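Local coordinates for GGDEF and EAL domain-containing protein (Vibrio cholerae O1 str. 2010EL-1786, PDB 6PWK) that binds the second messenger cyclic di-GMP and probably acts as its receptor in the signalling that controls cell adhesion and biofilm formation, at residues E240-Q250 and N272-F283; L301-V311 and A329-N339. All coordinates share one frame; numbering follows the deposited sequence.

In the fold
Both contacts belong to the EAL domain and come in series along the chain, contact 1 closing before contact 2 opens; their centres lie about 15 Å apart. Contact 1 joins the turn and helices of 240-250 to the segment 272-283, which leaves strand 269-272 and enters helices 275-278 and 281-292. Contact 2 pairs the next strand of the same sheet, 301-305, with strand 330-336. Strands 269-272 and 301-305 are parallel neighbours, and the contacts meet where Ile-273 N lies 3.0 Å from Glu-304 O, a probable hydrogen bond. Asn-272 of contact 1, Glu-304 and Asp-334 of contact 2, and Glu-218 bind one magnesium ion, while Asp-249 holds a guanine of cyclic di-GMP.

Contact 1: E240-Q250 and N272-F283; sequences EQLNASHIFDQ and NIAQGSISQPSF. With MG (magnesium ion), chain E; C2E (9,9'-[(2R,3R,3aS,5S,7aR,9R,10R,10aS,12S,14aR)-3,5,10,12-tetrahydroxy-5,12-dioxidooctahydro-2H,7H-difuro[3,2-d:3',2'-j][1,3,7,9,2,8]tetraoxadiphosphacyclododecine-2,9-diyl]bis(2-amino-1,9-dihydro-6H-purin-6-one)), chain C.
Ser-277 and Asp-249 meet in the tightly packed part of the contact, where Ser-277 OG donates to Asp-249 OD2 over 2.7 Å, arriving from above the carboxylate plane. The same oxygen accepts from Ala-274 N on its syn side, at 3.0 Å and a fairly straight 160°. Ser-245 OG in turn donates to Ser-277 OG (2.8 Å), so a relay of two hydroxyls ends on the buried carboxylate. Such close approach, with the CA atoms of His-246 and Ser-277 4.4 Å apart, is matched by the lack of a side chain on Gly-276, beside Ser-245 and Glu-240. The two bonds to OD2 fix the rotation of the carboxylate, which turns Asp-249 OD1 to the ligand guanine amine N21, its donor at 2.7 Å.

Toward solvent the contact thins to single interactions. Partly exposed Glu-240 still forms a good bond, the anti lone pair of OE2 accepting from Gly-276 N (2.9 Å, 164°), and a water bridges that oxygen to Gln-275 N. His-246, its CG set between backbone N and carbonyl carbon (chi1 64°), offers one ring face to Gln-280 CG in a CH-pi contact, 4.1 Å from the centroid. Exposed Asn-243, the C-prime residue of a Schellman motif, lies loosely beside the Gln-280 side chain. Asp-249, Phe-248 and the magnesium ligand Asn-272 line the cyclic di-GMP pocket characteristic of a ligand-bound EAL domain.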
# COMPACT_ATOMS: atom_id res chain seq x y z
N GLU A 240 8.53 2.06 -11.10
CA GLU A 240 7.20 1.92 -10.51
C GLU A 240 7.16 0.77 -9.51
O GLU A 240 6.50 0.87 -8.47
CB GLU A 240 6.16 1.71 -11.61
CG GLU A 240 5.91 2.94 -12.46
CD GLU A 240 4.70 2.79 -13.36
OE1 GLU A 240 4.78 2.05 -14.36
OE2 GLU A 240 3.65 3.40 -13.05
N GLN A 241 7.87 -0.32 -9.80
CA GLN A 241 7.89 -1.44 -8.86
C GLN A 241 8.63 -1.09 -7.58
O GLN A 241 8.36 -1.67 -6.53
CB GLN A 241 8.53 -2.66 -9.52
CG GLN A 241 7.91 -3.98 -9.09
CD GLN A 241 6.50 -4.15 -9.62
OE1 GLN A 241 6.21 -3.82 -10.77
NE2 GLN A 241 5.61 -4.65 -8.77
N LEU A 242 9.55 -0.13 -7.65
CA LEU A 242 10.30 0.32 -6.48
C LEU A 242 9.76 1.62 -5.91
O LEU A 242 10.41 2.22 -5.05
CB LEU A 242 11.78 0.47 -6.84
CG LEU A 242 12.50 -0.79 -7.32
CD1 LEU A 242 13.93 -0.46 -7.75
CD2 LEU A 242 12.49 -1.87 -6.26
N ASN A 243 8.59 2.07 -6.36
CA ASN A 243 7.97 3.31 -5.89
C ASN A 243 8.93 4.49 -5.99
O ASN A 243 9.06 5.31 -5.08
CB ASN A 243 7.46 3.15 -4.45
CG ASN A 243 6.43 2.04 -4.32
OD1 ASN A 243 5.27 2.21 -4.68
ND2 ASN A 243 6.86 0.91 -3.78
N ALA A 244 9.62 4.59 -7.14
CA ALA A 244 10.59 5.64 -7.36
C ALA A 244 10.34 6.41 -8.65
O ALA A 244 11.16 7.27 -9.02
CB ALA A 244 12.01 5.07 -7.37
N SER A 245 9.24 6.14 -9.36
CA SER A 245 8.98 6.83 -10.62
C SER A 245 8.69 8.32 -10.41
O SER A 245 8.90 9.10 -11.35
CB SER A 245 7.81 6.18 -11.35
OG SER A 245 6.59 6.39 -10.66
N HIS A 246 8.24 8.72 -9.23
CA HIS A 246 7.98 10.14 -8.99
C HIS A 246 9.28 10.95 -8.97
O HIS A 246 9.26 12.14 -9.29
CB HIS A 246 7.20 10.33 -7.69
CG HIS A 246 7.95 9.90 -6.46
ND1 HIS A 246 7.99 8.59 -6.04
CD2 HIS A 246 8.68 10.61 -5.57
CE1 HIS A 246 8.72 8.51 -4.94
NE2 HIS A 246 9.14 9.73 -4.63
N ILE A 247 10.40 10.32 -8.61
CA ILE A 247 11.69 10.99 -8.75
C ILE A 247 11.96 11.31 -10.21
O ILE A 247 12.42 12.41 -10.56
CB ILE A 247 12.82 10.13 -8.15
CG1 ILE A 247 12.72 10.07 -6.63
CG2 ILE A 247 14.18 10.66 -8.58
CD1 ILE A 247 11.97 8.86 -6.12
N PHE A 248 11.65 10.36 -11.10
CA PHE A 248 11.86 10.58 -12.53
C PHE A 248 10.89 11.61 -13.09
O PHE A 248 11.28 12.47 -13.88
CB PHE A 248 11.73 9.24 -13.26
CG PHE A 248 11.63 9.37 -14.75
CD1 PHE A 248 12.75 9.62 -15.52
CD2 PHE A 248 10.41 9.21 -15.38
CE1 PHE A 248 12.66 9.73 -16.89
CE2 PHE A 248 10.31 9.32 -16.76
CZ PHE A 248 11.43 9.58 -17.51
N ASP A 249 9.62 11.54 -12.67
CA ASP A 249 8.63 12.49 -13.18
C ASP A 249 8.90 13.90 -12.69
O ASP A 249 8.71 14.87 -13.43
CB ASP A 249 7.22 12.04 -12.79
CG ASP A 249 6.67 10.97 -13.72
OD1 ASP A 249 7.15 10.87 -14.86
OD2 ASP A 249 5.75 10.23 -13.30
N GLN A 250 9.35 14.04 -11.44
CA GLN A 250 9.65 15.37 -10.92
C GLN A 250 10.83 16.00 -11.65
O GLN A 250 10.87 17.21 -11.86
CB GLN A 250 9.91 15.30 -9.42
CG GLN A 250 8.65 15.12 -8.59
CD GLN A 250 8.94 14.69 -7.17
OE1 GLN A 250 8.16 13.95 -6.56
NE2 GLN A 250 10.06 15.14 -6.62
N ASN A 272 4.20 13.22 -19.88
CA ASN A 272 3.71 11.92 -19.43
C ASN A 272 3.97 11.74 -17.94
O ASN A 272 5.03 12.12 -17.42
CB ASN A 272 4.38 10.79 -20.21
CG ASN A 272 3.99 10.79 -21.68
OD1 ASN A 272 2.90 10.36 -22.04
ND2 ASN A 272 4.90 11.25 -22.53
N ILE A 273 3.00 11.15 -17.25
CA ILE A 273 3.10 10.87 -15.82
C ILE A 273 2.84 9.38 -15.62
O ILE A 273 1.84 8.85 -16.11
CB ILE A 273 2.11 11.70 -14.99
CG1 ILE A 273 2.28 13.20 -15.28
CG2 ILE A 273 2.29 11.43 -13.51
CD1 ILE A 273 3.62 13.76 -14.87
N ALA A 274 3.73 8.71 -14.89
CA ALA A 274 3.53 7.30 -14.60
C ALA A 274 2.47 7.13 -13.52
O ALA A 274 2.18 8.04 -12.74
CB ALA A 274 4.84 6.65 -14.16
N GLN A 275 1.87 5.93 -13.48
CA GLN A 275 0.84 5.66 -12.49
C GLN A 275 1.41 5.62 -11.08
O GLN A 275 0.79 6.15 -10.14
CB GLN A 275 0.12 4.34 -12.82
CG GLN A 275 -0.88 3.91 -11.76
CD GLN A 275 -1.78 2.78 -12.22
OE1 GLN A 275 -1.95 2.56 -13.42
NE2 GLN A 275 -2.35 2.05 -11.27
N GLY A 276 2.58 5.02 -10.91
CA GLY A 276 3.20 4.94 -9.60
C GLY A 276 3.52 6.29 -8.99
O GLY A 276 3.67 6.38 -7.77
N SER A 277 3.64 7.33 -9.81
CA SER A 277 3.87 8.67 -9.28
C SER A 277 2.59 9.29 -8.74
O SER A 277 2.61 9.99 -7.72
CB SER A 277 4.49 9.56 -10.35
OG SER A 277 5.67 8.98 -10.88
N ILE A 278 1.46 9.02 -9.41
CA ILE A 278 0.19 9.62 -9.01
C ILE A 278 -0.31 9.03 -7.70
O ILE A 278 -0.97 9.72 -6.91
CB ILE A 278 -0.83 9.46 -10.16
CG1 ILE A 278 -0.66 10.61 -11.16
CG2 ILE A 278 -2.26 9.38 -9.65
CD1 ILE A 278 -1.45 10.43 -12.43
N SER A 279 0.00 7.77 -7.43
CA SER A 279 -0.36 7.14 -6.16
C SER A 279 0.61 7.49 -5.03
O SER A 279 0.53 6.88 -3.96
CB SER A 279 -0.43 5.62 -6.33
OG SER A 279 0.77 5.11 -6.89
N GLN A 280 1.50 8.46 -5.25
CA GLN A 280 2.42 8.92 -4.22
C GLN A 280 1.93 10.27 -3.70
O GLN A 280 2.03 11.27 -4.43
CB GLN A 280 3.83 9.05 -4.78
CG GLN A 280 4.92 8.44 -3.90
CD GLN A 280 4.85 6.92 -3.84
OE1 GLN A 280 4.31 6.27 -4.74
NE2 GLN A 280 5.39 6.35 -2.78
N PRO A 281 1.41 10.35 -2.47
CA PRO A 281 0.87 11.63 -2.00
C PRO A 281 1.91 12.74 -1.90
O PRO A 281 1.55 13.92 -2.01
CB PRO A 281 0.29 11.28 -0.62
CG PRO A 281 1.03 10.04 -0.21
CD PRO A 281 1.26 9.28 -1.47
N SER A 282 3.18 12.40 -1.70
CA SER A 282 4.23 13.42 -1.73
C SER A 282 4.34 14.05 -3.12
O SER A 282 4.63 15.24 -3.24
CB SER A 282 5.56 12.82 -1.30
OG SER A 282 5.88 11.68 -2.08
N PHE A 283 4.12 13.25 -4.16
CA PHE A 283 4.13 13.79 -5.52
C PHE A 283 2.93 14.70 -5.77
O PHE A 283 3.04 15.68 -6.52
CB PHE A 283 4.15 12.64 -6.53
CG PHE A 283 4.16 13.09 -7.96
CD1 PHE A 283 5.29 13.67 -8.51
CD2 PHE A 283 3.05 12.91 -8.77
CE1 PHE A 283 5.31 14.08 -9.83
CE2 PHE A 283 3.06 13.31 -10.09
CZ PHE A 283 4.19 13.89 -10.62
MG MG E . 1.63 9.65 -23.85
P1 C2E C . 3.64 6.94 -25.09
O2P C2E C . 2.78 7.89 -24.29
O1P C2E C . 2.67 6.14 -25.91
O5' C2E C . 4.55 7.74 -26.20
C5' C2E C . 4.48 7.33 -27.52
C4' C2E C . 5.68 6.36 -27.76
O4' C2E C . 5.62 5.85 -28.95
C3' C2E C . 7.01 7.13 -27.75
O3' C2E C . 7.99 6.21 -27.65
C2' C2E C . 7.02 7.68 -29.19
O2' C2E C . 8.40 8.10 -29.56
C1' C2E C . 6.75 6.58 -29.83
N9 C2E C . 6.19 6.62 -31.16
C8 C2E C . 5.81 7.92 -31.20
N7 C2E C . 5.24 8.11 -32.42
C5 C2E C . 5.26 6.97 -33.10
C6 C2E C . 4.78 6.54 -34.49
O6 C2E C . 4.26 7.30 -35.23
N1 C2E C . 4.96 5.19 -34.92
C2 C2E C . 5.59 4.21 -34.07
N2 C2E C . 5.80 2.81 -34.45
N3 C2E C . 6.03 4.65 -32.76
C4 C2E C . 5.85 6.05 -32.30
P11 C2E C . 9.06 6.55 -26.43
O21 C2E C . 9.95 7.76 -26.60
O11 C2E C . 10.00 5.38 -26.36
O5A C2E C . 8.08 6.53 -25.11
C5A C2E C . 7.69 5.23 -24.75
C4A C2E C . 6.91 5.27 -23.50
O4A C2E C . 7.69 5.61 -22.51
C3A C2E C . 5.69 6.43 -23.60
O3A C2E C . 4.44 5.82 -24.18
C2A C2E C . 5.49 6.79 -22.45
O2A C2E C . 4.44 5.92 -21.80
C1A C2E C . 6.92 6.64 -21.70
N91 C2E C . 7.55 7.79 -21.67
C81 C2E C . 8.28 8.40 -22.62
N71 C2E C . 8.71 9.56 -22.08
C51 C2E C . 8.25 9.64 -20.83
C61 C2E C . 8.41 10.70 -19.75
O61 C2E C . 9.05 11.67 -20.00
N11 C2E C . 7.80 10.54 -18.47
C21 C2E C . 7.03 9.37 -18.18
N21 C2E C . 6.42 9.21 -16.87
N31 C2E C . 6.88 8.35 -19.22
C41 C2E C . 7.52 8.53 -20.56
O HOH W 1 2.05 4.19 -15.45

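Contact 2: L301-V311 and A329-N339; sequences LHFEIPEGCFV and ADFGVDNYGRN. With MG (magnesium ion), chain E; C2E (9,9'-[(2R,3R,3aS,5S,7aR,9R,10R,10aS,12S,14aR)-3,5,10,12-tetrahydroxy-5,12-dioxidooctahydro-2H,7H-difuro[3,2-d:3',2'-j][1,3,7,9,2,8]tetraoxadiphosphacyclododecine-2,9-diyl]bis(2-amino-1,9-dihydro-6H-purin-6-one)), chain C.
Phe-303 and Ile-305 alternate with Asp-330 and Gly-332 in the backbone bonding of two parallel strands. Phe-303 N donates to Asp-330 O, Gly-332 N to Phe-303 O and Ile-305 N to Gly-332 O, the last two at 2.9 Å. The axes of strand segments 301-305 and 330-333 approach to 4.4 Å, inclined by 32°.

Metal coordination joins Glu-304, near the end of its strand, to Asp-334 at the corner after the other. Magnesium is bound by Glu-304 OE1 at 2.2 Å and by both Asp-334 oxygens, OD1 (2.4 Å) and OD2 (2.3 Å). The carboxylate planes stand 56° apart, and Glu-304 OE2 is engaged by Lys-355 and Tyr-353. With helix 314-326 between its strands, this is a beta-alpha-beta unit of the TIM-barrel-like EAL fold, its metal site at the C-terminal strand ends.

Apolar contacts fill the face of Ile-305 and Phe-331: Phe-310 CE2 touches Val-333 CG2 at 3.7 Å.

Carboxylate-to-backbone bonds hold the loop beyond. Extended Glu-307, CG trans to the backbone N, accepts from Gly-337 N at OE1 (3.1 Å, syn side but 34° out of the carboxylate plane) and from Asn-339 N at OE2 (2.6 Å, nearly along the C-O axis); Tyr-345 OH also bonds OE1.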
# COMPACT_ATOMS: atom_id res chain seq x y z
N LEU A 301 1.08 23.73 -19.75
CA LEU A 301 1.43 22.40 -19.28
C LEU A 301 0.21 21.49 -19.36
O LEU A 301 -0.81 21.76 -18.71
CB LEU A 301 1.96 22.44 -17.84
CG LEU A 301 3.38 22.97 -17.63
CD1 LEU A 301 3.69 23.08 -16.15
CD2 LEU A 301 4.39 22.09 -18.33
N HIS A 302 0.31 20.43 -20.15
CA HIS A 302 -0.68 19.37 -20.20
C HIS A 302 -0.08 18.12 -19.58
O HIS A 302 0.99 17.67 -20.01
CB HIS A 302 -1.13 19.09 -21.64
CG HIS A 302 -1.92 20.20 -22.25
ND1 HIS A 302 -2.47 20.11 -23.52
CD2 HIS A 302 -2.27 21.42 -21.78
CE1 HIS A 302 -3.11 21.22 -23.80
NE2 HIS A 302 -3.01 22.04 -22.76
N PHE A 303 -0.75 17.56 -18.57
CA PHE A 303 -0.27 16.36 -17.90
C PHE A 303 -0.99 15.15 -18.49
O PHE A 303 -2.21 15.02 -18.37
CB PHE A 303 -0.50 16.46 -16.39
CG PHE A 303 0.42 17.43 -15.71
CD1 PHE A 303 1.71 17.05 -15.36
CD2 PHE A 303 0.01 18.72 -15.43
CE1 PHE A 303 2.56 17.95 -14.74
CE2 PHE A 303 0.85 19.62 -14.80
CZ PHE A 303 2.14 19.23 -14.46
N GLU A 304 -0.22 14.27 -19.12
CA GLU A 304 -0.77 13.09 -19.79
C GLU A 304 -0.83 11.95 -18.78
O GLU A 304 0.21 11.44 -18.34
CB GLU A 304 0.06 12.72 -21.01
CG GLU A 304 -0.73 12.04 -22.11
CD GLU A 304 -0.19 12.34 -23.49
OE1 GLU A 304 0.60 11.54 -24.02
OE2 GLU A 304 -0.56 13.40 -24.06
N ILE A 305 -2.04 11.55 -18.41
CA ILE A 305 -2.28 10.55 -17.37
C ILE A 305 -2.76 9.28 -18.04
O ILE A 305 -3.70 9.33 -18.85
CB ILE A 305 -3.31 11.05 -16.33
CG1 ILE A 305 -2.81 12.34 -15.68
CG2 ILE A 305 -3.56 9.98 -15.29
CD1 ILE A 305 -3.83 12.98 -14.76
N PRO A 306 -2.17 8.12 -17.75
CA PRO A 306 -2.62 6.88 -18.39
C PRO A 306 -4.04 6.53 -17.97
O PRO A 306 -4.48 6.85 -16.86
CB PRO A 306 -1.62 5.83 -17.88
CG PRO A 306 -0.44 6.62 -17.38
CD PRO A 306 -1.02 7.89 -16.86
N GLU A 307 -4.76 5.87 -18.88
CA GLU A 307 -6.13 5.47 -18.59
C GLU A 307 -6.20 4.53 -17.39
O GLU A 307 -7.19 4.54 -16.65
CB GLU A 307 -6.75 4.81 -19.82
CG GLU A 307 -8.14 4.24 -19.59
CD GLU A 307 -8.83 3.84 -20.88
OE1 GLU A 307 -9.61 4.65 -21.42
OE2 GLU A 307 -8.59 2.71 -21.35
N GLY A 308 -5.16 3.73 -17.17
CA GLY A 308 -5.14 2.84 -16.02
C GLY A 308 -5.25 3.57 -14.70
O GLY A 308 -5.78 3.01 -13.73
N CYS A 309 -4.77 4.81 -14.63
CA CYS A 309 -4.92 5.60 -13.41
C CYS A 309 -6.38 5.86 -13.10
O CYS A 309 -6.83 5.68 -11.96
CB CYS A 309 -4.16 6.92 -13.54
SG CYS A 309 -2.40 6.82 -13.27
N PHE A 310 -7.14 6.30 -14.10
CA PHE A 310 -8.52 6.72 -13.86
C PHE A 310 -9.40 5.57 -13.42
O PHE A 310 -10.34 5.76 -12.63
CB PHE A 310 -9.09 7.39 -15.10
CG PHE A 310 -8.44 8.70 -15.45
CD1 PHE A 310 -8.88 9.88 -14.88
CD2 PHE A 310 -7.40 8.75 -16.36
CE1 PHE A 310 -8.29 11.09 -15.20
CE2 PHE A 310 -6.80 9.96 -16.69
CZ PHE A 310 -7.25 11.13 -16.10
N VAL A 311 -9.14 4.36 -13.92
CA VAL A 311 -10.02 3.23 -13.60
C VAL A 311 -9.52 2.43 -12.41
O VAL A 311 -10.32 1.79 -11.72
CB VAL A 311 -10.21 2.33 -14.84
CG1 VAL A 311 -10.06 3.15 -16.12
CG2 VAL A 311 -9.24 1.15 -14.83
N ALA A 329 -3.11 24.56 -14.72
CA ALA A 329 -2.71 23.60 -15.73
C ALA A 329 -3.91 22.72 -16.09
O ALA A 329 -5.04 22.96 -15.65
CB ALA A 329 -1.52 22.78 -15.23
N ASP A 330 -3.67 21.70 -16.91
CA ASP A 330 -4.73 20.79 -17.32
C ASP A 330 -4.13 19.41 -17.55
O ASP A 330 -2.92 19.21 -17.42
CB ASP A 330 -5.45 21.32 -18.57
CG ASP A 330 -6.92 20.95 -18.59
OD1 ASP A 330 -7.29 19.96 -17.92
OD2 ASP A 330 -7.70 21.64 -19.28
N PHE A 331 -4.99 18.46 -17.92
CA PHE A 331 -4.57 17.07 -18.03
C PHE A 331 -5.37 16.38 -19.13
O PHE A 331 -6.43 16.84 -19.55
CB PHE A 331 -4.75 16.32 -16.70
CG PHE A 331 -6.18 16.24 -16.24
CD1 PHE A 331 -6.98 15.16 -16.59
CD2 PHE A 331 -6.72 17.24 -15.45
CE1 PHE A 331 -8.29 15.09 -16.17
CE2 PHE A 331 -8.04 17.17 -15.03
CZ PHE A 331 -8.82 16.09 -15.39
N GLY A 332 -4.83 15.24 -19.59
CA GLY A 332 -5.49 14.41 -20.58
C GLY A 332 -5.26 12.94 -20.28
O GLY A 332 -4.57 12.58 -19.33
N VAL A 333 -5.85 12.10 -21.13
CA VAL A 333 -5.77 10.65 -20.99
C VAL A 333 -4.87 10.10 -22.09
O VAL A 333 -4.93 10.56 -23.24
CB VAL A 333 -7.17 10.00 -21.05
CG1 VAL A 333 -7.09 8.51 -20.74
CG2 VAL A 333 -8.11 10.71 -20.09
N ASP A 334 -4.04 9.11 -21.74
CA ASP A 334 -2.99 8.64 -22.64
C ASP A 334 -3.36 7.36 -23.38
O ASP A 334 -3.22 7.29 -24.60
CB ASP A 334 -1.69 8.44 -21.85
CG ASP A 334 -0.46 8.54 -22.73
OD1 ASP A 334 -0.60 8.72 -23.96
OD2 ASP A 334 0.67 8.43 -22.19
N ASN A 335 -3.81 6.32 -22.66
CA ASN A 335 -4.20 5.06 -23.27
C ASN A 335 -5.70 4.97 -23.49
O ASN A 335 -6.32 3.94 -23.21
CB ASN A 335 -3.71 3.88 -22.43
CG ASN A 335 -2.22 3.66 -22.54
OD1 ASN A 335 -1.61 3.98 -23.56
ND2 ASN A 335 -1.62 3.10 -21.49
N TYR A 336 -6.30 6.05 -23.99
CA TYR A 336 -7.75 6.13 -24.09
C TYR A 336 -8.31 5.03 -24.98
O TYR A 336 -7.87 4.85 -26.12
CB TYR A 336 -8.17 7.50 -24.63
CG TYR A 336 -9.65 7.63 -24.82
CD1 TYR A 336 -10.51 7.47 -23.74
CD2 TYR A 336 -10.20 7.93 -26.06
CE1 TYR A 336 -11.87 7.59 -23.90
CE2 TYR A 336 -11.56 8.05 -26.23
CZ TYR A 336 -12.40 7.88 -25.14
OH TYR A 336 -13.76 8.00 -25.29
N GLY A 337 -9.29 4.30 -24.46
CA GLY A 337 -9.97 3.25 -25.19
C GLY A 337 -9.45 1.85 -24.93
O GLY A 337 -10.07 0.89 -25.40
N ARG A 338 -8.35 1.70 -24.20
CA ARG A 338 -7.82 0.37 -23.95
C ARG A 338 -8.70 -0.40 -22.98
O ARG A 338 -8.86 -1.62 -23.11
CB ARG A 338 -6.38 0.46 -23.42
CG ARG A 338 -5.68 -0.89 -23.34
CD ARG A 338 -4.24 -0.74 -22.89
NE ARG A 338 -3.39 -0.14 -23.92
CZ ARG A 338 -2.10 0.11 -23.77
NH1 ARG A 338 -1.49 -0.18 -22.63
NH2 ARG A 338 -1.40 0.65 -24.76
N ASN A 339 -9.29 0.29 -22.01
CA ASN A 339 -10.24 -0.32 -21.09
C ASN A 339 -11.67 0.05 -21.49
O ASN A 339 -12.40 0.74 -20.78
CB ASN A 339 -9.93 0.10 -19.65
CG ASN A 339 -8.55 -0.35 -19.20
OD1 ASN A 339 -7.71 0.47 -18.82
ND2 ASN A 339 -8.31 -1.65 -19.25
MG MG E . 1.63 9.65 -23.85
P1 C2E C . 3.64 6.94 -25.09
O2P C2E C . 2.78 7.89 -24.29
O1P C2E C . 2.67 6.14 -25.91
O5' C2E C . 4.55 7.74 -26.20
C5' C2E C . 4.48 7.33 -27.52
C4' C2E C . 5.68 6.36 -27.76
O4' C2E C . 5.62 5.85 -28.95
C3' C2E C . 7.01 7.13 -27.75
O3' C2E C . 7.99 6.21 -27.65
C2' C2E C . 7.02 7.68 -29.19
O2' C2E C . 8.40 8.10 -29.56
C1' C2E C . 6.75 6.58 -29.83
N9 C2E C . 6.19 6.62 -31.16
C8 C2E C . 5.81 7.92 -31.20
N7 C2E C . 5.24 8.11 -32.42
C5 C2E C . 5.26 6.97 -33.10
C6 C2E C . 4.78 6.54 -34.49
O6 C2E C . 4.26 7.30 -35.23
N1 C2E C . 4.96 5.19 -34.92
C2 C2E C . 5.59 4.21 -34.07
N2 C2E C . 5.80 2.81 -34.45
N3 C2E C . 6.03 4.65 -32.76
C4 C2E C . 5.85 6.05 -32.30
P11 C2E C . 9.06 6.55 -26.43
O21 C2E C . 9.95 7.76 -26.60
O11 C2E C . 10.00 5.38 -26.36
O5A C2E C . 8.08 6.53 -25.11
C5A C2E C . 7.69 5.23 -24.75
C4A C2E C . 6.91 5.27 -23.50
O4A C2E C . 7.69 5.61 -22.51
C3A C2E C . 5.69 6.43 -23.60
O3A C2E C . 4.44 5.82 -24.18
C2A C2E C . 5.49 6.79 -22.45
O2A C2E C . 4.44 5.92 -21.80
C1A C2E C . 6.92 6.64 -21.70
N91 C2E C . 7.55 7.79 -21.67
C81 C2E C . 8.28 8.40 -22.62
N71 C2E C . 8.71 9.56 -22.08
C51 C2E C . 8.25 9.64 -20.83
C61 C2E C . 8.41 10.70 -19.75
O61 C2E C . 9.05 11.67 -20.00
N11 C2E C . 7.80 10.54 -18.47
C21 C2E C . 7.03 9.37 -18.18
N21 C2E C . 6.42 9.21 -16.87
N31 C2E C . 6.88 8.35 -19.22
C41 C2E C . 7.52 8.53 -20.56